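Local coordinates for protein SusD homolog (PDB 4F53) that probably binds mucin O-glycans as a SusD-like outer-membrane lipoprotein of Bacteroides ovatus, serving glycan capture at the cell surface, at residues Ile167-Phe178 against Gly188-Asn198. Numbering follows the deposited sequence.
Sequences ITVLGKFGNQSF and GNTSAWYKFAN
Leu170 sits as a knob in the hole formed by Thr190, Trp193, Tyr194 and Ala197, its CD1 4.0 Å from Ala197 CB and its CD2 against Thr190 CG2. One turn earlier, Ile167 lays CG1 on Ala197 CB and CD1 beside Asn198 OD1. In Tyr194, a chi1 of 180° points the side chain away from the backbone N and turns its ring across the backbone of 167-171, where CE1 meets Ile167 O edge-on at 3.4 Å. The Gly171 backbone passes so close to this ring that a CB there would be tight. Past the C-terminal end of helix 152-173, Thr190 OG1 donates to Gln176 O (2.9 Å) from above the carbonyl plane, while Phe178 N reaches an in-plane lone pair of Gly188 O (2.9 Å). The Phe178 ring lies over Gly188, whose CA sits 3.5 Å from the ring centroid in a CH-pi contact, and its CZ approaches Trp193 NE1, which hydrogen-bonds Asp183. Cutting Phe178 back to an alanine would probably uncover Gly188 CA and leave a gap beside Trp193. The axes of 167-173 and 190-198 approach to 8.6 Å, with 151° between their directions, an antiparallel helical hairpin of the kind that builds the TPR-like fold of SusD proteins.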
loop_
_atom_site.group_PDB
_atom_site.type_symbol
_atom_site.label_atom_id
_atom_site.label_comp_id
_atom_site.label_asym_id
_atom_site.label_seq_id
_atom_site.Cartn_x
_atom_site.Cartn_y
_atom_site.Cartn_z
ATOM N N ILE A 167 2.231 20.268 10.022
ATOM C CA ILE A 167 1.198 20.990 9.264
ATOM C C ILE A 167 1.301 22.522 9.568
ATOM O O ILE A 167 1.250 23.330 8.638
ATOM C CB ILE A 167 -0.192 20.384 9.584
ATOM C CG1 ILE A 167 -0.349 19.000 8.901
ATOM C CG2 ILE A 167 -1.337 21.337 9.167
ATOM C CD1 ILE A 167 -1.462 18.105 9.455
ATOM N N THR A 168 1.462 22.900 10.864
ATOM C CA THR A 168 1.617 24.289 11.331
ATOM C C THR A 168 2.868 24.916 10.686
ATOM O O THR A 168 2.776 26.014 10.152
ATOM C CB THR A 168 1.661 24.335 12.871
ATOM O OG1 THR A 168 0.408 23.841 13.370
ATOM C CG2 THR A 168 1.928 25.748 13.429
ATOM N N VAL A 169 4.011 24.200 10.690
ATOM C CA VAL A 169 5.266 24.667 10.086
ATOM C C VAL A 169 5.088 24.854 8.555
ATOM O O VAL A 169 5.428 25.909 8.039
ATOM C CB VAL A 169 6.461 23.735 10.426
ATOM C CG1 VAL A 169 7.696 24.075 9.592
ATOM C CG2 VAL A 169 6.786 23.796 11.917
ATOM N N LEU A 170 4.508 23.881 7.862
ATOM C CA LEU A 170 4.331 23.966 6.408
ATOM C C LEU A 170 3.365 25.099 5.996
ATOM O O LEU A 170 3.568 25.710 4.935
ATOM C CB LEU A 170 3.863 22.638 5.834
ATOM C CG LEU A 170 4.841 21.462 5.931
ATOM C CD1 LEU A 170 4.190 20.193 5.444
ATOM C CD2 LEU A 170 6.136 21.734 5.174
ATOM N N GLY A 171 2.349 25.350 6.839
ATOM C CA GLY A 171 1.360 26.411 6.671
ATOM C C GLY A 171 1.960 27.805 6.726
ATOM O O GLY A 171 1.636 28.633 5.871
ATOM N N LYS A 172 2.864 28.063 7.720
ATOM C CA LYS A 172 3.476 29.378 7.873
ATOM C C LYS A 172 4.452 29.689 6.729
ATOM O O LYS A 172 4.596 30.860 6.397
ATOM C CB LYS A 172 4.115 29.585 9.261
ATOM C CG LYS A 172 5.402 28.835 9.557
ATOM C CD LYS A 172 5.817 29.093 10.996
ATOM C CE LYS A 172 7.302 29.002 11.204
ATOM N NZ LYS A 172 8.031 30.151 10.602
ATOM N N PHE A 173 5.064 28.671 6.082
ATOM C CA PHE A 173 5.931 28.907 4.915
ATOM C C PHE A 173 5.076 29.252 3.688
ATOM O O PHE A 173 5.571 29.869 2.757
ATOM C CB PHE A 173 6.884 27.735 4.641
ATOM C CG PHE A 173 8.004 27.730 5.650
ATOM C CD1 PHE A 173 9.107 28.559 5.493
ATOM C CD2 PHE A 173 7.916 26.968 6.804
ATOM C CE1 PHE A 173 10.107 28.605 6.462
ATOM C CE2 PHE A 173 8.914 27.024 7.777
ATOM C CZ PHE A 173 10.003 27.839 7.598
ATOM N N GLY A 174 3.787 28.919 3.746
ATOM C CA GLY A 174 2.790 29.241 2.736
ATOM C C GLY A 174 3.193 29.024 1.299
ATOM O O GLY A 174 3.343 27.878 0.859
ATOM N N ASN A 175 3.366 30.135 0.566
ATOM C CA ASN A 175 3.698 30.074 -0.854
ATOM C C ASN A 175 5.211 30.184 -1.125
ATOM O O ASN A 175 5.622 30.205 -2.291
ATOM C CB ASN A 175 2.879 31.081 -1.661
ATOM C CG ASN A 175 1.467 30.569 -1.896
ATOM O OD1 ASN A 175 1.243 29.429 -2.362
ATOM N ND2 ASN A 175 0.478 31.381 -1.531
ATOM N N GLN A 176 6.032 30.127 -0.054
ATOM C CA GLN A 176 7.493 30.088 -0.175
ATOM C C GLN A 176 7.902 28.691 -0.659
ATOM O O GLN A 176 7.221 27.694 -0.380
ATOM C CB GLN A 176 8.211 30.445 1.147
ATOM C CG GLN A 176 7.948 31.867 1.652
ATOM C CD GLN A 176 8.701 32.210 2.924
ATOM O OE1 GLN A 176 8.785 31.425 3.877
ATOM N NE2 GLN A 176 9.221 33.429 2.996
ATOM N N SER A 177 8.999 28.636 -1.408
ATOM C CA SER A 177 9.529 27.395 -1.958
ATOM C C SER A 177 10.928 27.128 -1.431
ATOM O O SER A 177 11.652 28.063 -1.121
ATOM C CB SER A 177 9.547 27.462 -3.485
ATOM O OG SER A 177 10.098 26.291 -4.070
ATOM N N PHE A 178 11.306 25.853 -1.333
ATOM C CA PHE A 178 12.654 25.446 -0.926
ATOM C C PHE A 178 13.333 24.867 -2.176
ATOM O O PHE A 178 12.697 24.804 -3.235
ATOM C CB PHE A 178 12.664 24.488 0.271
ATOM C CG PHE A 178 11.929 23.181 0.101
ATOM C CD1 PHE A 178 10.566 23.089 0.374
ATOM C CD2 PHE A 178 12.616 22.020 -0.243
ATOM C CE1 PHE A 178 9.896 21.865 0.259
ATOM C CE2 PHE A 178 11.949 20.796 -0.349
ATOM C CZ PHE A 178 10.592 20.729 -0.109
ATOM N N GLY A 188 10.217 21.362 -4.300
ATOM C CA GLY A 188 10.336 22.452 -3.341
ATOM C C GLY A 188 9.076 23.264 -3.105
ATOM O O GLY A 188 9.144 24.267 -2.402
ATOM N N ASN A 189 7.911 22.842 -3.667
ATOM C CA ASN A 189 6.652 23.548 -3.458
ATOM C C ASN A 189 6.062 23.163 -2.079
ATOM O O ASN A 189 5.384 22.145 -1.955
ATOM C CB ASN A 189 5.678 23.251 -4.604
ATOM C CG ASN A 189 4.348 23.977 -4.561
ATOM O OD1 ASN A 189 4.101 24.852 -3.734
ATOM N ND2 ASN A 189 3.449 23.615 -5.464
ATOM N N THR A 190 6.316 24.009 -1.052
ATOM C CA THR A 190 5.885 23.810 0.344
ATOM C C THR A 190 4.359 23.647 0.481
ATOM O O THR A 190 3.914 22.843 1.305
ATOM C CB THR A 190 6.396 24.960 1.231
ATOM O OG1 THR A 190 7.786 25.155 0.962
ATOM C CG2 THR A 190 6.234 24.679 2.715
ATOM N N SER A 191 3.570 24.398 -0.308
ATOM C CA SER A 191 2.096 24.346 -0.245
ATOM C C SER A 191 1.565 22.968 -0.706
ATOM O O SER A 191 0.539 22.512 -0.217
ATOM C CB SER A 191 1.482 25.474 -1.072
ATOM O OG SER A 191 1.662 25.272 -2.464
ATOM N N ALA A 192 2.281 22.307 -1.625
ATOM C CA ALA A 192 1.957 20.954 -2.078
ATOM C C ALA A 192 2.201 19.932 -0.933
ATOM O O ALA A 192 1.430 18.994 -0.784
ATOM C CB ALA A 192 2.779 20.602 -3.304
ATOM N N TRP A 193 3.228 20.172 -0.092
ATOM C CA TRP A 193 3.585 19.361 1.078
ATOM C C TRP A 193 2.579 19.554 2.201
ATOM O O TRP A 193 2.333 18.617 2.955
ATOM C CB TRP A 193 5.021 19.684 1.559
ATOM C CG TRP A 193 6.051 18.974 0.736
ATOM C CD1 TRP A 193 6.983 19.545 -0.079
ATOM C CD2 TRP A 193 6.216 17.549 0.601
ATOM N NE1 TRP A 193 7.730 18.571 -0.701
ATOM C CE2 TRP A 193 7.248 17.337 -0.339
ATOM C CE3 TRP A 193 5.525 16.426 1.115
ATOM C CZ2 TRP A 193 7.647 16.056 -0.734
ATOM C CZ3 TRP A 193 5.917 15.157 0.715
ATOM C CH2 TRP A 193 6.978 14.980 -0.178
ATOM N N TYR A 194 2.005 20.768 2.303
ATOM C CA TYR A 194 0.948 21.139 3.250
ATOM C C TYR A 194 -0.277 20.281 2.976
ATOM O O TYR A 194 -0.841 19.721 3.914
ATOM C CB TYR A 194 0.606 22.644 3.127
ATOM C CG TYR A 194 -0.484 23.105 4.074
ATOM C CD1 TYR A 194 -0.206 23.366 5.415
ATOM C CD2 TYR A 194 -1.797 23.273 3.633
ATOM C CE1 TYR A 194 -1.205 23.792 6.292
ATOM C CE2 TYR A 194 -2.809 23.682 4.509
ATOM C CZ TYR A 194 -2.504 23.951 5.835
ATOM O OH TYR A 194 -3.478 24.366 6.713
ATOM N N LYS A 195 -0.671 20.157 1.682
ATOM C CA LYS A 195 -1.810 19.330 1.253
ATOM C C LYS A 195 -1.541 17.865 1.504
ATOM O O LYS A 195 -2.445 17.155 1.926
ATOM C CB LYS A 195 -2.131 19.543 -0.244
ATOM C CG LYS A 195 -2.623 20.955 -0.555
ATOM C CD LYS A 195 -3.162 20.999 -1.956
ATOM C CE LYS A 195 -3.197 22.403 -2.490
ATOM N NZ LYS A 195 -3.788 22.435 -3.852
ATOM N N PHE A 196 -0.293 17.407 1.259
ATOM C CA PHE A 196 0.132 16.016 1.476
ATOM C C PHE A 196 -0.003 15.668 2.969
ATOM O O PHE A 196 -0.576 14.626 3.286
ATOM C CB PHE A 196 1.599 15.824 0.988
ATOM C CG PHE A 196 2.210 14.452 1.193
ATOM C CD1 PHE A 196 2.717 14.077 2.434
ATOM C CD2 PHE A 196 2.281 13.544 0.147
ATOM C CE1 PHE A 196 3.264 12.796 2.627
ATOM C CE2 PHE A 196 2.852 12.277 0.327
ATOM C CZ PHE A 196 3.351 11.914 1.558
ATOM N N ALA A 197 0.532 16.547 3.875
ATOM C CA ALA A 197 0.510 16.358 5.325
ATOM C C ALA A 197 -0.932 16.279 5.862
ATOM O O ALA A 197 -1.220 15.370 6.645
ATOM C CB ALA A 197 1.286 17.458 6.019
ATOM N N ASN A 198 -1.847 17.155 5.403
ATOM C CA ASN A 198 -3.253 17.069 5.830
ATOM C C ASN A 198 -3.930 15.805 5.269
ATOM O O ASN A 198 -4.772 15.211 5.935
ATOM C CB ASN A 198 -4.037 18.303 5.413
ATOM C CG ASN A 198 -3.797 19.463 6.319
ATOM O OD1 ASN A 198 -3.978 19.370 7.541
ATOM N ND2 ASN A 198 -3.373 20.574 5.739
HETATM O O HOH W 1 4.671 27.050 -1.838
#